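Local coordinates for protein DUTPase (Staphylococcus phage 11, PDB 4GV8) that probably hydrolyses dUTP to dUMP and pyrophosphate, as a jelly-roll dUTPase assembled from three copies of the chain, at residues G26-S31 / L134-I139. Numbering follows the deposited sequence.
Sequences GYDIFS and LAQLVI. With DUP (2'-deoxyuridine 5'-alpha,beta-imido-triphosphate), chain L.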
ATOM      1  N   GLY B  26       9.154  12.827  -2.849  1.00 57.44           N
ATOM      2  CA  GLY B  26       8.903  12.213  -4.140  1.00 63.59           C
ATOM      3  C   GLY B  26       9.136  13.109  -5.358  1.00 56.99           C
ATOM      4  O   GLY B  26       8.922  14.354  -5.317  1.00 53.93           O
ATOM      5  N   TYR B  27       9.545  12.423  -6.430  1.00 48.98           N
ATOM      6  CA  TYR B  27       9.507  12.938  -7.807  1.00 49.72           C
ATOM      7  C   TYR B  27       8.167  12.491  -8.405  1.00 45.45           C
ATOM      8  O   TYR B  27       7.841  11.294  -8.458  1.00 40.62           O
ATOM      9  CB  TYR B  27      10.662  12.414  -8.660  1.00 49.14           C
ATOM     10  CG  TYR B  27      11.998  12.562  -7.993  1.00 51.56           C
ATOM     11  CD1 TYR B  27      12.851  13.581  -8.376  1.00 50.76           C
ATOM     12  CD2 TYR B  27      12.387  11.713  -6.956  1.00 49.66           C
ATOM     13  CE1 TYR B  27      14.062  13.745  -7.774  1.00 51.54           C
ATOM     14  CE2 TYR B  27      13.610  11.874  -6.324  1.00 60.12           C
ATOM     15  CZ  TYR B  27      14.458  12.876  -6.766  1.00 55.78           C
ATOM     16  OH  TYR B  27      15.662  13.081  -6.157  1.00 55.09           O
ATOM     17  N   ASP B  28       7.375  13.481  -8.795  1.00 45.56           N
ATOM     18  CA  ASP B  28       6.119  13.249  -9.448  1.00 44.76           C
ATOM     19  C   ASP B  28       6.346  12.671 -10.825  1.00 43.25           C
ATOM     20  O   ASP B  28       7.260  13.032 -11.546  1.00 43.38           O
ATOM     21  CB  ASP B  28       5.287  14.517  -9.470  1.00 50.69           C
ATOM     22  CG  ASP B  28       4.721  14.863  -8.096  1.00 48.57           C
ATOM     23  OD1 ASP B  28       4.275  13.944  -7.344  1.00 53.22           O
ATOM     24  OD2 ASP B  28       4.680  16.061  -7.792  1.00 51.09           O
ATOM     25  N   ILE B  29       5.510  11.697 -11.131  1.00 44.16           N
ATOM     26  CA  ILE B  29       5.648  10.856 -12.294  1.00 44.40           C
ATOM     27  C   ILE B  29       4.387  11.063 -13.143  1.00 46.75           C
ATOM     28  O   ILE B  29       3.265  11.086 -12.603  1.00 42.11           O
ATOM     29  CB  ILE B  29       5.754   9.367 -11.891  1.00 44.69           C
ATOM     30  CG1 ILE B  29       6.996   9.098 -11.056  1.00 50.22           C
ATOM     31  CG2 ILE B  29       5.781   8.497 -13.123  1.00 48.61           C
ATOM     32  CD1 ILE B  29       8.279   9.040 -11.898  1.00 48.43           C
ATOM     33  N   PHE B  30       4.592  11.145 -14.470  1.00 45.05           N
ATOM     34  CA  PHE B  30       3.538  11.483 -15.430  1.00 43.69           C
ATOM     35  C   PHE B  30       3.185  10.322 -16.328  1.00 44.66           C
ATOM     36  O   PHE B  30       4.043   9.548 -16.720  1.00 43.35           O
ATOM     37  CB  PHE B  30       3.923  12.710 -16.281  1.00 45.89           C
ATOM     38  CG  PHE B  30       4.325  13.910 -15.475  1.00 43.53           C
ATOM     39  CD1 PHE B  30       3.413  14.899 -15.185  1.00 45.97           C
ATOM     40  CD2 PHE B  30       5.630  14.042 -15.017  1.00 46.18           C
ATOM     41  CE1 PHE B  30       3.768  15.989 -14.436  1.00 47.98           C
ATOM     42  CE2 PHE B  30       5.996  15.130 -14.240  1.00 45.74           C
ATOM     43  CZ  PHE B  30       5.068  16.100 -13.944  1.00 47.74           C
ATOM     44  N   SER B  31       1.899  10.226 -16.664  1.00 48.34           N
ATOM     45  CA  SER B  31       1.430   9.230 -17.606  1.00 48.90           C
ATOM     46  C   SER B  31       1.937   9.544 -19.036  1.00 48.34           C
ATOM     47  O   SER B  31       1.895  10.680 -19.463  1.00 46.55           O
ATOM     48  CB  SER B  31      -0.105   9.169 -17.609  1.00 47.75           C
ATOM     49  OG  SER B  31      -0.550   8.158 -18.488  1.00 45.44           O
ATOM     50  N   LEU B 134       0.212  11.381 -12.111  1.00 45.42           N
ATOM     51  CA  LEU B 134      -0.587  10.267 -11.625  1.00 42.85           C
ATOM     52  C   LEU B 134      -0.014   9.559 -10.373  1.00 41.67           C
ATOM     53  O   LEU B 134      -0.762   8.986  -9.581  1.00 39.35           O
ATOM     54  CB  LEU B 134      -0.722   9.241 -12.768  1.00 43.14           C
ATOM     55  CG  LEU B 134      -1.542   7.986 -12.500  1.00 41.14           C
ATOM     56  CD1 LEU B 134      -2.953   8.374 -12.088  1.00 42.46           C
ATOM     57  CD2 LEU B 134      -1.575   6.997 -13.673  1.00 42.46           C
ATOM     58  N   ALA B 135       1.304   9.558 -10.238  1.00 41.74           N
ATOM     59  CA  ALA B 135       2.032   8.890  -9.111  1.00 43.09           C
ATOM     60  C   ALA B 135       3.275   9.678  -8.738  1.00 41.09           C
ATOM     61  O   ALA B 135       3.575  10.734  -9.327  1.00 45.09           O
ATOM     62  CB  ALA B 135       2.426   7.442  -9.481  1.00 40.52           C
ATOM     63  N   GLN B 136       4.009   9.163  -7.754  1.00 41.95           N
ATOM     64  CA  GLN B 136       5.309   9.711  -7.344  1.00 40.53           C
ATOM     65  C   GLN B 136       6.272   8.600  -7.004  1.00 42.17           C
ATOM     66  O   GLN B 136       5.882   7.463  -6.765  1.00 41.55           O
ATOM     67  CB  GLN B 136       5.218  10.710  -6.191  1.00 43.30           C
ATOM     68  CG  GLN B 136       4.774  10.105  -4.868  1.00 44.58           C
ATOM     69  CD  GLN B 136       4.350  11.144  -3.843  1.00 43.51           C
ATOM     70  OE1 GLN B 136       3.317  11.007  -3.155  1.00 44.84           O
ATOM     71  NE2 GLN B 136       5.124  12.181  -3.746  1.00 42.85           N
ATOM     72  N   LEU B 137       7.551   8.947  -7.055  1.00 45.09           N
ATOM     73  CA  LEU B 137       8.675   8.013  -6.885  1.00 45.54           C
ATOM     74  C   LEU B 137       9.531   8.505  -5.718  1.00 42.00           C
ATOM     75  O   LEU B 137      10.125   9.599  -5.762  1.00 43.23           O
ATOM     76  CB  LEU B 137       9.549   7.950  -8.173  1.00 45.08           C
ATOM     77  CG  LEU B 137      10.721   6.946  -8.104  1.00 45.17           C
ATOM     78  CD1 LEU B 137      10.227   5.475  -8.056  1.00 36.74           C
ATOM     79  CD2 LEU B 137      11.768   7.232  -9.202  1.00 45.21           C
ATOM     80  N   VAL B 138       9.541   7.713  -4.640  1.00 42.97           N
ATOM     81  CA  VAL B 138      10.314   8.012  -3.437  1.00 36.99           C
ATOM     82  C   VAL B 138      11.432   6.954  -3.371  1.00 42.66           C
ATOM     83  O   VAL B 138      11.162   5.767  -3.502  1.00 40.15           O
ATOM     84  CB  VAL B 138       9.422   7.927  -2.187  1.00 38.71           C
ATOM     85  CG1 VAL B 138      10.269   8.201  -0.907  1.00 39.51           C
ATOM     86  CG2 VAL B 138       8.256   8.886  -2.366  1.00 35.72           C
ATOM     87  N   ILE B 139      12.675   7.383  -3.161  1.00 44.43           N
ATOM     88  CA  ILE B 139      13.842   6.471  -3.109  1.00 43.83           C
ATOM     89  C   ILE B 139      14.412   6.429  -1.670  1.00 45.09           C
ATOM     90  O   ILE B 139      14.656   7.480  -1.031  1.00 45.23           O
ATOM     91  CB  ILE B 139      14.958   6.870  -4.090  1.00 43.77           C
ATOM     92  CG1 ILE B 139      14.416   6.972  -5.574  1.00 49.84           C
ATOM     93  CG2 ILE B 139      16.074   5.814  -3.998  1.00 42.54           C
ATOM     94  CD1 ILE B 139      14.932   8.101  -6.448  1.00 49.17           C
TER
HETATM   95  O4  DUP L 201      -2.461  10.069   3.579  1.00 37.63           O
HETATM   96  C4  DUP L 201      -1.869  11.271   3.612  1.00 35.70           C
HETATM   97  C5  DUP L 201      -1.000  11.672   2.605  1.00 37.15           C
HETATM   98  C6  DUP L 201      -0.406  12.944   2.656  1.00 35.66           C
HETATM   99  N3  DUP L 201      -2.113  12.112   4.627  1.00 36.26           N
HETATM  100  C2  DUP L 201      -1.546  13.367   4.645  1.00 35.11           C
HETATM  101  O2  DUP L 201      -1.830  14.183   5.699  1.00 38.51           O
HETATM  102  N1  DUP L 201      -0.713  13.792   3.656  1.00 39.20           N
HETATM  103  C1' DUP L 201      -0.116  15.142   3.673  1.00 34.91           C
HETATM  104  C2' DUP L 201       1.359  15.058   4.000  1.00 35.53           C
HETATM  105  C3' DUP L 201       2.056  15.270   2.668  1.00 37.34           C
HETATM  106  O3' DUP L 201       3.319  15.905   2.887  1.00 39.86           O
HETATM  107  O4' DUP L 201      -0.279  15.725   2.358  1.00 38.25           O
HETATM  108  C4' DUP L 201       1.030  16.074   1.828  1.00 38.99           C
HETATM  109  C5' DUP L 201       1.076  15.823   0.324  1.00 41.19           C
HETATM  110  O5' DUP L 201       1.211  14.431  -0.030  1.00 39.71           O
HETATM  111  PA  DUP L 201       1.265  14.058  -1.609  1.00 40.74           P
HETATM  112  O1A DUP L 201       1.074  12.557  -1.640  1.00 44.24           O
HETATM  113  O2A DUP L 201       2.444  14.650  -2.307  1.00 42.86           O
HETATM  114  N3A DUP L 201      -0.166  14.759  -2.166  1.00 40.32           N
HETATM  115  PB  DUP L 201      -0.416  15.610  -3.606  1.00 43.02           P
HETATM  116  O1B DUP L 201       0.774  15.297  -4.506  1.00 42.45           O
HETATM  117  O2B DUP L 201      -1.793  15.235  -4.136  1.00 42.89           O
HETATM  118  O3B DUP L 201      -0.372  17.190  -3.159  1.00 45.92           O
HETATM  119  PG  DUP L 201       0.879  18.280  -3.049  1.00 50.36           P
HETATM  120  O2G DUP L 201       2.232  17.578  -3.235  1.00 44.78           O
HETATM  121  O1G DUP L 201       0.483  19.036  -4.253  1.00 50.24           O
HETATM  122  O3G DUP L 201       0.605  18.888  -1.708  1.00 54.55           O
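Tyr27 and Leu137 pair as antiparallel neighbours in the jelly-roll sheet of this dUTPase, a worked example of how two strands distant in sequence build a core on one face and a nucleotide site on the other. The pair is closed by two backbone bonds, Tyr27 N to Leu137 O at 3.0 Å and Leu137 N to Tyr27 O at 2.7 Å. Ile29 N then gives to Ala135 O, and a classic beta bulge follows: Leu134 and Ala135 both face Ile29, whose O takes a bond from Leu134 N at 3.1 Å and a weak one from Ala135 N.

The tight side is apolar. With CG1 beside its backbone N (chi1 -63°), Ile29 lies across Leu137, CG1 meeting CB at 4.0 Å, and Leu61 of strand 57-63 and Ile90 of strand 89-94 close round it. On the same face the Tyr27 ring turns its edge to Leu137 O, while its OH is hydrogen-bonded to Pro145 O of the second subunit.

The other face, though also buried, is polar and turned to the bound dUTP analogue. Asp28 and Gln136 run side by side there in a non-hydrogen-bonded pair, their side chains not directly bonded to each other, OD1 of Asp28 resting 3.6 Å from CB of Gln136. The Asp28 side chain comes within about 4 Å of a magnesium ion and has a weak, long ion pair with Arg64, a residue of the pocket. Gln136 also lines that pocket, its side chain reaching towards the alpha-phosphate. Beyond it, CG2 of Val138 lies 3.8 Å from CA of Gly26.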